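Local atomic coordinates of Tlr1174 protein (Synechococcus elongatus, PDB entry 2OZT), a protein that converts 2-succinyl-6-hydroxy-2,4-cyclohexadiene-1-carboxylate to 2-succinylbenzoate by loss of water, a divalent-metal-dependent step on the pathway to phylloquinone. Residues P85-T93 against K245-D253; E264-S272 against W290-V300. All coordinates share one frame; numbering follows the deposited sequence.

Contact 1 (P85-T93 against K245-D253); sequences PAAQFGFAT and KTALFGDPD
The F89 ring lies flat on the backbone of A247. A247 CA sits 3.7 Å from the ring centroid and only 5° off the ring normal, a CH-pi contact. T93 CG2, one helical turn on, covers the opposite face near the rim. At the ring's edge, G250 O lies near its plane, 3.4 Å from F89 CB. The F89 CG is anti to the backbone N (chi1 165°), which swings the ring off the helix and over A247. With an alanine here, A247 CA is likely to lose the ring face it rests on, and a gap would open between A247 and T93. P85 packs its CB against L248 O at 3.3 Å, and G250 CA makes a C-H...O contact to P85 O. These contacts join helix 85-97, in the MenC N-terminal domain, to the turn after barrel strand 241-244 in the enolase-type C-terminal domain. No direct hydrogen bond crosses. Instead, Q88 OE1 accepts from two waters: one also accepts from D251 N, the other donates to F249 O. Further out, T93 OG1 donates to F89 O at 2.8 Å, and D251 OD1 caps helix 252-260 through D253 N. The E56 carboxylate accepts from A86 N and A87 N.

Contact 2 (E264-S272 against W290-V300); sequences EPQRLVFSS and WQPCHALGFGV. With PO4 (phosphate ion), chain B.
H294 CG stands anti to its carbonyl carbon (chi1 -59°), and this turns the imidazole toward Q266. H294 NE2 then donates to Q266 O at 2.7 Å, with the acceptor almost exactly in the ring plane. The Q266 chain bends at chi2, bringing its amide beside the imidazole with the two planes 77° apart. On the other side of the ring, H294 ND1 gives a nearly straight bond to phosphate O4 (2.9 Å, 172°). A295 N donates to phosphate O1, and R165 and T134 complete the grip on this ion, which probably came from the crystallisation liquor. Both ring nitrogens thus act as donors, consistent with a protonated imidazole. Strand 268-270 is the seventh of the modified TIM barrel of the enolase superfamily, and the chain returns past it after helix 277-290, probably in the place of the eighth. A single bridge pairs S271 with G297: G297 N donates to F270 O, and S272 N to G297 O. G297 centres an inverse gamma turn; a CB there would clash with S271 CB. The F270 and W290 rings are near parallel but slid apart, touching at F270 CE1 and W290 CE3 (3.5 Å). S272 CB sits over one face of F298, while S272 OG bonds E275.

Overall arrangement
The two contacts follow one another along the chain, with centres about 16 Å apart, and they touch. Contact 1 holds the turn after strand 241-244; contact 2 holds the neighbouring strand 268-270. They meet at the predicted proton acceptor K245, whose CD lies 3.2 Å from S271 OG. K245 NZ also forms a salt bridge with the magnesium ligand D221. Farther from the site, T246 OG1 approaches F270 CD1 at 3.5 Å, and P252 O lies 3.5 Å from W290 CZ2. The side chain of S271 is about 9 Å from the bound sodium ion, that of L248 about 12 Å. S271 also comes close to the metal ligands, its side chain about 5 Å from that of D221.

Contact 1 (P85-T93 against K245-D253)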
loop_
_atom_site.group_PDB
_atom_site.type_symbol
_atom_site.label_atom_id
_atom_site.label_comp_id
_atom_site.label_asym_id
_atom_site.label_seq_id
_atom_site.Cartn_x
_atom_site.Cartn_y
_atom_site.Cartn_z
ATOM N N PRO A 85 9.143 4.740 10.067
ATOM C CA PRO A 85 7.974 5.427 9.483
ATOM C C PRO A 85 6.629 4.811 9.824
ATOM O O PRO A 85 5.647 5.549 9.959
ATOM C CB PRO A 85 8.223 5.357 7.973
ATOM C CG PRO A 85 9.191 4.206 7.793
ATOM C CD PRO A 85 10.061 4.199 9.053
ATOM N N ALA A 86 6.543 3.488 9.981
ATOM C CA ALA A 86 5.263 2.912 10.443
ATOM C C ALA A 86 4.892 3.402 11.859
ATOM O O ALA A 86 3.716 3.623 12.133
ATOM C CB ALA A 86 5.283 1.358 10.340
ATOM N N ALA A 87 5.909 3.536 12.718
ATOM C CA ALA A 87 5.652 4.123 14.050
ATOM C C ALA A 87 5.183 5.570 13.937
ATOM O O ALA A 87 4.239 5.956 14.651
ATOM C CB ALA A 87 6.904 4.018 14.915
ATOM N N GLN A 88 5.817 6.366 13.072
ATOM C CA GLN A 88 5.345 7.728 12.804
ATOM C C GLN A 88 3.873 7.720 12.372
ATOM O O GLN A 88 3.054 8.521 12.860
ATOM C CB GLN A 88 6.187 8.440 11.756
ATOM C CG GLN A 88 7.673 8.638 12.093
ATOM C CD GLN A 88 8.416 9.298 10.923
ATOM O OE1 GLN A 88 8.407 8.797 9.778
ATOM N NE2 GLN A 88 9.110 10.394 11.221
ATOM N N PHE A 89 3.502 6.833 11.459
ATOM C CA PHE A 89 2.105 6.750 11.022
ATOM C C PHE A 89 1.200 6.380 12.181
ATOM O O PHE A 89 0.143 7.014 12.409
ATOM C CB PHE A 89 1.968 5.682 9.912
ATOM C CG PHE A 89 0.550 5.256 9.637
ATOM C CD1 PHE A 89 -0.253 5.949 8.751
ATOM C CD2 PHE A 89 -0.016 4.152 10.301
ATOM C CE1 PHE A 89 -1.543 5.543 8.458
ATOM C CE2 PHE A 89 -1.330 3.746 10.031
ATOM C CZ PHE A 89 -2.104 4.435 9.109
ATOM N N GLY A 90 1.610 5.369 12.950
ATOM C CA GLY A 90 0.733 4.933 14.044
ATOM C C GLY A 90 0.481 6.005 15.094
ATOM O O GLY A 90 -0.687 6.221 15.472
ATOM N N PHE A 91 1.558 6.658 15.526
ATOM C CA PHE A 91 1.369 7.695 16.550
ATOM C C PHE A 91 0.632 8.895 15.989
ATOM O O PHE A 91 -0.226 9.435 16.669
ATOM C CB PHE A 91 2.693 8.081 17.149
ATOM C CG PHE A 91 3.150 7.125 18.228
ATOM C CD1 PHE A 91 2.596 7.242 19.529
ATOM C CD2 PHE A 91 4.034 6.068 17.940
ATOM C CE1 PHE A 91 2.996 6.366 20.554
ATOM C CE2 PHE A 91 4.412 5.172 18.935
ATOM C CZ PHE A 91 3.897 5.337 20.234
ATOM N N ALA A 92 0.937 9.318 14.778
ATOM C CA ALA A 92 0.279 10.501 14.216
ATOM C C ALA A 92 -1.206 10.277 14.036
ATOM O O ALA A 92 -2.052 11.121 14.407
ATOM C CB ALA A 92 0.942 10.907 12.897
ATOM N N THR A 93 -1.584 9.120 13.509
ATOM C CA THR A 93 -3.001 8.799 13.308
ATOM C C THR A 93 -3.748 8.585 14.641
ATOM O O THR A 93 -4.911 8.975 14.773
ATOM C CB THR A 93 -3.201 7.624 12.294
ATOM O OG1 THR A 93 -2.532 6.460 12.776
ATOM C CG2 THR A 93 -2.654 7.977 10.861
ATOM N N LYS A 245 2.084 3.037 0.285
ATOM C CA LYS A 245 1.527 2.250 1.395
ATOM C C LYS A 245 1.517 3.132 2.621
ATOM O O LYS A 245 2.508 3.264 3.329
ATOM C CB LYS A 245 2.372 1.004 1.700
ATOM C CG LYS A 245 2.240 -0.119 0.643
ATOM C CD LYS A 245 2.863 0.174 -0.760
ATOM C CE LYS A 245 4.364 0.453 -0.721
ATOM N NZ LYS A 245 4.831 0.725 -2.181
ATOM N N THR A 246 0.373 3.784 2.820
ATOM C CA THR A 246 0.296 4.829 3.839
ATOM C C THR A 246 0.705 4.317 5.231
ATOM O O THR A 246 1.341 5.060 5.994
ATOM C CB THR A 246 -1.081 5.418 3.822
ATOM O OG1 THR A 246 -1.355 5.969 2.531
ATOM C CG2 THR A 246 -1.265 6.559 4.838
ATOM N N ALA A 247 0.354 3.077 5.547
ATOM C CA ALA A 247 0.677 2.559 6.879
ATOM C C ALA A 247 2.173 2.409 7.101
ATOM O O ALA A 247 2.636 2.307 8.254
ATOM C CB ALA A 247 -0.033 1.216 7.093
ATOM N N LEU A 248 2.946 2.342 5.994
ATOM C CA LEU A 248 4.400 2.128 6.099
ATOM C C LEU A 248 5.241 3.381 5.872
ATOM O O LEU A 248 6.458 3.352 6.013
ATOM C CB LEU A 248 4.875 1.103 5.048
ATOM C CG LEU A 248 4.065 -0.178 4.971
ATOM C CD1 LEU A 248 4.711 -1.118 3.888
ATOM C CD2 LEU A 248 4.010 -0.856 6.376
ATOM N N PHE A 249 4.564 4.471 5.495
ATOM C CA PHE A 249 5.212 5.583 4.821
ATOM C C PHE A 249 5.810 6.637 5.753
ATOM O O PHE A 249 6.854 7.226 5.424
ATOM C CB PHE A 249 4.148 6.200 3.904
ATOM C CG PHE A 249 4.490 7.535 3.323
ATOM C CD1 PHE A 249 5.043 7.654 2.023
ATOM C CD2 PHE A 249 4.182 8.693 4.041
ATOM C CE1 PHE A 249 5.295 8.937 1.474
ATOM C CE2 PHE A 249 4.472 9.959 3.522
ATOM C CZ PHE A 249 5.010 10.064 2.235
ATOM N N GLY A 250 5.219 6.857 6.935
ATOM C CA GLY A 250 5.646 7.958 7.787
ATOM C C GLY A 250 4.462 8.760 8.266
ATOM O O GLY A 250 3.315 8.308 8.192
ATOM N N ASP A 251 4.731 9.972 8.760
ATOM C CA ASP A 251 3.638 10.873 9.140
ATOM C C ASP A 251 2.845 11.196 7.858
ATOM O O ASP A 251 3.439 11.644 6.903
ATOM C CB ASP A 251 4.278 12.152 9.705
ATOM C CG ASP A 251 3.270 13.104 10.343
ATOM O OD1 ASP A 251 2.113 13.200 9.918
ATOM O OD2 ASP A 251 3.657 13.774 11.332
ATOM N N PRO A 252 1.520 11.014 7.861
ATOM C CA PRO A 252 0.734 11.391 6.638
ATOM C C PRO A 252 1.007 12.835 6.186
ATOM O O PRO A 252 0.950 13.144 4.986
ATOM C CB PRO A 252 -0.718 11.251 7.093
ATOM C CG PRO A 252 -0.665 10.193 8.204
ATOM C CD PRO A 252 0.656 10.459 8.924
ATOM N N ASP A 253 1.322 13.711 7.135
ATOM C CA ASP A 253 1.597 15.119 6.774
ATOM C C ASP A 253 2.772 15.223 5.832
ATOM O O ASP A 253 2.867 16.169 5.033
ATOM C CB ASP A 253 1.849 15.986 8.007
ATOM C CG ASP A 253 0.588 16.348 8.748
ATOM O OD1 ASP A 253 -0.532 16.142 8.231
ATOM O OD2 ASP A 253 0.731 16.861 9.896
HETATM O O HOH W 1 7.265 11.247 8.103
HETATM O O HOH W 2 8.811 8.878 6.788
#

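Contact 2 (E264-S272 against W290-V300)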
loop_
_atom_site.group_PDB
_atom_site.type_symbol
_atom_site.label_atom_id
_atom_site.label_comp_id
_atom_site.label_asym_id
_atom_site.label_seq_id
_atom_site.Cartn_x
_atom_site.Cartn_y
_atom_site.Cartn_z
ATOM N N GLU A 264 3.039 14.692 -7.923
ATOM C CA GLU A 264 1.733 14.893 -8.576
ATOM C C GLU A 264 0.640 13.978 -8.016
ATOM O O GLU A 264 0.800 12.752 -8.037
ATOM C CB GLU A 264 1.858 14.585 -10.064
ATOM C CG GLU A 264 2.787 15.532 -10.811
ATOM C CD GLU A 264 2.202 16.914 -10.951
ATOM O OE1 GLU A 264 0.960 17.074 -10.836
ATOM O OE2 GLU A 264 2.989 17.860 -11.182
ATOM N N PRO A 265 -0.476 14.555 -7.525
ATOM C CA PRO A 265 -1.557 13.704 -7.005
ATOM C C PRO A 265 -2.026 12.653 -7.994
ATOM O O PRO A 265 -2.344 11.528 -7.622
ATOM C CB PRO A 265 -2.701 14.717 -6.695
ATOM C CG PRO A 265 -1.986 16.028 -6.495
ATOM C CD PRO A 265 -0.759 16.001 -7.368
ATOM N N GLN A 266 -2.089 12.986 -9.288
ATOM C CA GLN A 266 -2.553 12.036 -10.303
ATOM C C GLN A 266 -1.618 10.848 -10.487
ATOM O O GLN A 266 -2.031 9.857 -11.050
ATOM C CB GLN A 266 -2.764 12.806 -11.619
ATOM C CG GLN A 266 -3.417 12.000 -12.790
ATOM C CD GLN A 266 -2.472 11.108 -13.542
ATOM O OE1 GLN A 266 -1.245 11.355 -13.592
ATOM N NE2 GLN A 266 -3.020 10.030 -14.137
ATOM N N ARG A 267 -0.380 10.957 -10.015
ATOM C CA ARG A 267 0.552 9.839 -10.144
ATOM C C ARG A 267 0.552 8.891 -8.935
ATOM O O ARG A 267 1.345 7.965 -8.879
ATOM C CB ARG A 267 1.964 10.381 -10.411
ATOM C CG ARG A 267 2.140 10.943 -11.851
ATOM C CD ARG A 267 1.830 9.910 -12.882
ATOM N NE ARG A 267 2.553 10.183 -14.117
ATOM C CZ ARG A 267 1.994 10.353 -15.315
ATOM N NH1 ARG A 267 0.678 10.251 -15.479
ATOM N NH2 ARG A 267 2.765 10.608 -16.366
ATOM N N LEU A 268 -0.317 9.135 -7.942
ATOM C CA LEU A 268 -0.411 8.258 -6.743
ATOM C C LEU A 268 -1.462 7.163 -6.881
ATOM O O LEU A 268 -2.580 7.398 -7.366
ATOM C CB LEU A 268 -0.757 9.082 -5.488
ATOM C CG LEU A 268 0.201 10.228 -5.188
ATOM C CD1 LEU A 268 -0.162 10.790 -3.836
ATOM C CD2 LEU A 268 1.682 9.800 -5.217
ATOM N N VAL A 269 -1.093 5.998 -6.352
ATOM C CA VAL A 269 -2.038 4.897 -6.156
ATOM C C VAL A 269 -1.853 4.452 -4.705
ATOM O O VAL A 269 -0.740 4.138 -4.284
ATOM C CB VAL A 269 -1.712 3.719 -7.102
ATOM C CG1 VAL A 269 -2.601 2.508 -6.773
ATOM C CG2 VAL A 269 -1.966 4.159 -8.559
ATOM N N PHE A 270 -2.940 4.468 -3.929
ATOM C CA PHE A 270 -2.815 4.060 -2.551
ATOM C C PHE A 270 -3.129 2.584 -2.358
ATOM O O PHE A 270 -4.144 2.113 -2.839
ATOM C CB PHE A 270 -3.799 4.896 -1.712
ATOM C CG PHE A 270 -3.452 6.356 -1.652
ATOM C CD1 PHE A 270 -2.636 6.820 -0.648
ATOM C CD2 PHE A 270 -3.978 7.263 -2.566
ATOM C CE1 PHE A 270 -2.271 8.195 -0.584
ATOM C CE2 PHE A 270 -3.618 8.615 -2.540
ATOM C CZ PHE A 270 -2.801 9.071 -1.511
ATOM N N SER A 271 -2.244 1.883 -1.643
ATOM C CA SER A 271 -2.380 0.442 -1.484
ATOM C C SER A 271 -2.168 -0.066 -0.100
ATOM O O SER A 271 -1.719 0.669 0.811
ATOM C CB SER A 271 -1.422 -0.269 -2.448
ATOM O OG SER A 271 -0.117 -0.248 -1.956
ATOM N N SER A 272 -2.581 -1.321 0.067
ATOM C CA SER A 272 -2.527 -1.985 1.370
ATOM C C SER A 272 -1.215 -2.667 1.674
ATOM O O SER A 272 -0.577 -3.250 0.800
ATOM C CB SER A 272 -3.629 -3.039 1.441
ATOM O OG SER A 272 -3.574 -3.735 2.687
ATOM N N TRP A 290 -7.102 13.511 0.648
ATOM C CA TRP A 290 -6.331 13.335 -0.566
ATOM C C TRP A 290 -7.165 13.029 -1.810
ATOM O O TRP A 290 -6.726 13.347 -2.920
ATOM C CB TRP A 290 -5.281 12.225 -0.367
ATOM C CG TRP A 290 -4.231 12.599 0.667
ATOM C CD1 TRP A 290 -3.672 13.836 0.870
ATOM C CD2 TRP A 290 -3.575 11.705 1.592
ATOM N NE1 TRP A 290 -2.712 13.761 1.875
ATOM C CE2 TRP A 290 -2.635 12.459 2.311
ATOM C CE3 TRP A 290 -3.663 10.328 1.836
ATOM C CZ2 TRP A 290 -1.819 11.891 3.301
ATOM C CZ3 TRP A 290 -2.822 9.755 2.794
ATOM C CH2 TRP A 290 -1.935 10.555 3.542
ATOM N N GLN A 291 -8.350 12.448 -1.634
ATOM C CA GLN A 291 -9.307 12.207 -2.735
ATOM C C GLN A 291 -8.713 11.468 -3.928
ATOM O O GLN A 291 -8.454 12.047 -4.990
ATOM C CB GLN A 291 -9.924 13.526 -3.201
ATOM C CG GLN A 291 -10.668 14.193 -2.047
ATOM C CD GLN A 291 -12.131 13.977 -2.093
ATOM O OE1 GLN A 291 -12.730 13.957 -3.162
ATOM N NE2 GLN A 291 -12.744 13.798 -0.921
ATOM N N PRO A 292 -8.476 10.176 -3.739
ATOM C CA PRO A 292 -7.735 9.407 -4.746
ATOM C C PRO A 292 -8.443 9.374 -6.106
ATOM O O PRO A 292 -9.673 9.384 -6.183
ATOM C CB PRO A 292 -7.659 7.989 -4.122
ATOM C CG PRO A 292 -8.797 7.950 -3.131
ATOM C CD PRO A 292 -8.900 9.365 -2.602
ATOM N N CYS A 293 -7.642 9.288 -7.163
ATOM C CA CYS A 293 -8.167 9.244 -8.522
ATOM C C CYS A 293 -7.861 7.958 -9.262
ATOM O O CYS A 293 -8.052 7.857 -10.489
ATOM C CB CYS A 293 -7.629 10.423 -9.350
ATOM S SG CYS A 293 -5.868 10.442 -9.520
ATOM N N HIS A 294 -7.347 6.970 -8.536
ATOM C CA HIS A 294 -7.126 5.627 -9.091
ATOM C C HIS A 294 -7.618 4.591 -8.121
ATOM O O HIS A 294 -7.605 4.821 -6.887
ATOM C CB HIS A 294 -5.638 5.401 -9.346
ATOM C CG HIS A 294 -5.057 6.395 -10.304
ATOM N ND1 HIS A 294 -5.481 6.489 -11.614
ATOM C CD2 HIS A 294 -4.096 7.349 -10.139
ATOM C CE1 HIS A 294 -4.801 7.452 -12.226
ATOM N NE2 HIS A 294 -3.971 8.003 -11.354
ATOM N N ALA A 295 -8.046 3.447 -8.649
ATOM C CA ALA A 295 -8.565 2.351 -7.827
ATOM C C ALA A 295 -7.526 1.982 -6.782
ATOM O O ALA A 295 -6.331 1.877 -7.081
ATOM C CB ALA A 295 -8.819 1.113 -8.719
ATOM N N LEU A 296 -7.997 1.782 -5.554
ATOM C CA LEU A 296 -7.102 1.503 -4.436
ATOM C C LEU A 296 -6.602 0.081 -4.412
ATOM O O LEU A 296 -7.367 -0.871 -4.738
ATOM C CB LEU A 296 -7.830 1.703 -3.080
ATOM C CG LEU A 296 -8.530 3.034 -2.821
ATOM C CD1 LEU A 296 -9.171 3.018 -1.432
ATOM C CD2 LEU A 296 -7.513 4.211 -2.959
ATOM N N GLY A 297 -5.352 -0.089 -3.990
ATOM C CA GLY A 297 -4.795 -1.449 -3.901
ATOM C C GLY A 297 -5.165 -2.090 -2.575
ATOM O O GLY A 297 -4.277 -2.551 -1.835
ATOM N N PHE A 298 -6.470 -2.146 -2.293
ATOM C CA PHE A 298 -6.961 -2.703 -1.035
ATOM C C PHE A 298 -7.816 -3.937 -1.247
ATOM O O PHE A 298 -8.550 -4.345 -0.310
ATOM C CB PHE A 298 -7.714 -1.635 -0.233
ATOM C CG PHE A 298 -6.795 -0.719 0.566
ATOM C CD1 PHE A 298 -6.548 -0.974 1.919
ATOM C CD2 PHE A 298 -6.150 0.373 -0.024
ATOM C CE1 PHE A 298 -5.687 -0.140 2.651
ATOM C CE2 PHE A 298 -5.312 1.200 0.711
ATOM C CZ PHE A 298 -5.085 0.941 2.051
ATOM N N GLY A 299 -7.634 -4.572 -2.410
ATOM C CA GLY A 299 -8.396 -5.804 -2.777
ATOM C C GLY A 299 -7.756 -7.043 -2.201
ATOM O O GLY A 299 -7.534 -8.019 -2.918
ATOM N N VAL A 300 -7.470 -7.001 -0.895
ATOM C CA VAL A 300 -6.585 -7.975 -0.264
ATOM C C VAL A 300 -7.322 -8.840 0.767
ATOM O O VAL A 300 -6.677 -9.477 1.585
ATOM C CB VAL A 300 -5.383 -7.273 0.439
ATOM C CG1 VAL A 300 -4.488 -6.530 -0.599
ATOM C CG2 VAL A 300 -5.888 -6.295 1.535
HETATM P P PO4 B . -7.697 3.648 -12.286
HETATM O O1 PO4 B . -8.741 3.203 -11.309
HETATM O O2 PO4 B . -6.387 3.396 -11.625
HETATM O O3 PO4 B . -7.821 2.771 -13.534
HETATM O O4 PO4 B . -7.656 5.067 -12.821
HETATM O O HOH W 3 -4.877 8.247 -6.269
HETATM O O HOH W 4 -5.254 5.531 -5.418
HETATM O O HOH W 5 -1.572 -4.336 -1.742
#